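Local coordinates for protein ribokinase (Arabidopsis thaliana, PDB 6ILR) that phosphorylates D-ribose at O-5 with ATP and magnesium, giving D-ribose 5-phosphate for nucleotide and amino acid synthesis or the pentose phosphate pathway, at residues T255-T260 with L288-K293. Numbering follows the deposited sequence.
Sequences TGAGDT and LCVQVK. With NA (sodium ion), chain F.
The carbonyl oxygen of G256 is gripped twice by T260: T260 N donates to G256 O at 2.8 Å, and OG1 donates to the same G256 O at 2.9 Å from above the carbonyl plane, 45° out of it. With OG1 anti to its own carbonyl carbon (chi1 -58°), the hydroxyl turns back along the helix to that oxygen and also faces C289, whose SG lies 3.4 Å from T260 OG1. A valine here would probably leave G256 O with the amide alone and put a methyl against the sulfur. C289 SG, anti to its backbone N (chi1 170°), lies against the flank of the first turn, 3.7 Å from A257 CA; beside it A257 CB meets V290 CG1 at 3.7 Å.

The contact sets the turn carrying the sodium ligands against the start of the GAGD helix of PfkB kinases, consistent with the monovalent cation helping to order the anion hole, as proposed for relatives. G256 is N-cap of helix 257-270, whose amino end probably forms that hole, and D259 is the predicted proton acceptor. Against this segment, helix 275-289 gives way at C289 to a type I turn running to V292, and the sodium ion binds C289 O at 2.7 Å and V292 O at 2.8 Å. D253 O and S298 OG add two further ligands, consistent with sodium occupying the predicted potassium site.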
loop_
_atom_site.group_PDB
_atom_site.type_symbol
_atom_site.label_atom_id
_atom_site.label_comp_id
_atom_site.label_asym_id
_atom_site.label_seq_id
_atom_site.Cartn_x
_atom_site.Cartn_y
_atom_site.Cartn_z
ATOM N N THR B 255 -10.906 -5.113 -14.273
ATOM C CA THR B 255 -9.556 -5.432 -13.816
ATOM C C THR B 255 -9.328 -6.946 -13.794
ATOM O O THR B 255 -10.107 -7.692 -13.188
ATOM C CB THR B 255 -9.284 -4.849 -12.410
ATOM O OG1 THR B 255 -9.487 -3.429 -12.428
ATOM C CG2 THR B 255 -7.860 -5.148 -11.979
ATOM N N GLY B 256 -8.274 -7.395 -14.471
ATOM C CA GLY B 256 -7.925 -8.805 -14.504
ATOM C C GLY B 256 -8.598 -9.613 -15.612
ATOM O O GLY B 256 -8.320 -10.797 -15.771
ATOM N N ALA B 257 -9.478 -8.987 -16.385
ATOM C CA ALA B 257 -10.209 -9.708 -17.430
ATOM C C ALA B 257 -9.273 -10.238 -18.515
ATOM O O ALA B 257 -9.419 -11.378 -18.980
ATOM C CB ALA B 257 -11.283 -8.813 -18.054
ATOM N N GLY B 258 -8.315 -9.409 -18.923
ATOM C CA GLY B 258 -7.320 -9.831 -19.892
ATOM C C GLY B 258 -6.530 -11.016 -19.358
ATOM O O GLY B 258 -6.288 -11.980 -20.077
ATOM N N ASP B 259 -6.150 -10.952 -18.086
ATOM C CA ASP B 259 -5.451 -12.059 -17.436
ATOM C C ASP B 259 -6.286 -13.324 -17.376
ATOM O O ASP B 259 -5.783 -14.405 -17.647
ATOM C CB ASP B 259 -5.027 -11.664 -16.027
ATOM C CG ASP B 259 -4.011 -10.550 -16.034
ATOM O OD1 ASP B 259 -3.106 -10.593 -16.902
ATOM O OD2 ASP B 259 -4.137 -9.631 -15.199
ATOM N N THR B 260 -7.554 -13.176 -17.003
ATOM C CA THR B 260 -8.484 -14.294 -16.950
ATOM C C THR B 260 -8.613 -14.930 -18.327
ATOM O O THR B 260 -8.524 -16.151 -18.466
ATOM C CB THR B 260 -9.880 -13.840 -16.466
ATOM O OG1 THR B 260 -9.767 -13.225 -15.175
ATOM C CG2 THR B 260 -10.821 -15.027 -16.368
ATOM N N LEU B 288 -17.427 -13.701 -16.843
ATOM C CA LEU B 288 -17.714 -13.818 -15.410
ATOM C C LEU B 288 -16.818 -12.914 -14.568
ATOM O O LEU B 288 -17.280 -12.287 -13.605
ATOM C CB LEU B 288 -17.562 -15.263 -14.958
ATOM C CG LEU B 288 -18.599 -16.235 -15.518
ATOM C CD1 LEU B 288 -18.232 -17.653 -15.150
ATOM C CD2 LEU B 288 -19.998 -15.886 -14.986
ATOM N N CYS B 289 -15.536 -12.868 -14.930
ATOM C CA CYS B 289 -14.542 -12.029 -14.258
ATOM C C CYS B 289 -15.025 -10.590 -14.067
ATOM O O CYS B 289 -14.884 -10.020 -12.978
ATOM C CB CYS B 289 -13.213 -12.017 -15.047
ATOM S SG CYS B 289 -12.015 -10.774 -14.435
ATOM N N VAL B 290 -15.594 -10.000 -15.115
ATOM C CA VAL B 290 -15.887 -8.567 -15.079
ATOM C C VAL B 290 -17.110 -8.217 -14.227
ATOM O O VAL B 290 -17.430 -7.040 -14.049
ATOM C CB VAL B 290 -16.104 -7.990 -16.506
ATOM C CG1 VAL B 290 -14.882 -8.258 -17.397
ATOM C CG2 VAL B 290 -17.374 -8.549 -17.139
ATOM N N GLN B 291 -17.795 -9.224 -13.695
ATOM C CA GLN B 291 -19.020 -8.957 -12.942
ATOM C C GLN B 291 -18.771 -8.877 -11.433
ATOM O O GLN B 291 -19.704 -8.747 -10.651
ATOM C CB GLN B 291 -20.074 -10.022 -13.271
ATOM C CG GLN B 291 -20.192 -10.244 -14.784
ATOM C CD GLN B 291 -21.430 -11.000 -15.202
ATOM O OE1 GLN B 291 -22.519 -10.769 -14.681
ATOM N NE2 GLN B 291 -21.267 -11.915 -16.148
ATOM N N VAL B 292 -17.504 -8.932 -11.034
ATOM C CA VAL B 292 -17.127 -8.899 -9.624
ATOM C C VAL B 292 -15.941 -7.954 -9.457
ATOM O O VAL B 292 -15.117 -7.834 -10.362
ATOM C CB VAL B 292 -16.783 -10.319 -9.110
ATOM C CG1 VAL B 292 -16.221 -10.288 -7.693
ATOM C CG2 VAL B 292 -18.017 -11.226 -9.184
ATOM N N LYS B 293 -15.869 -7.261 -8.319
ATOM C CA LYS B 293 -14.784 -6.310 -8.069
ATOM C C LYS B 293 -13.510 -7.049 -7.661
ATOM O O LYS B 293 -13.560 -8.071 -6.976
ATOM C CB LYS B 293 -15.174 -5.284 -6.993
ATOM C CG LYS B 293 -14.657 -3.873 -7.274
ATOM C CD LYS B 293 -15.734 -3.018 -7.934
ATOM C CE LYS B 293 -15.232 -1.624 -8.295
ATOM N NZ LYS B 293 -16.283 -0.804 -8.982
HETATM NA NA NA F . -12.970 -8.258 -12.137
#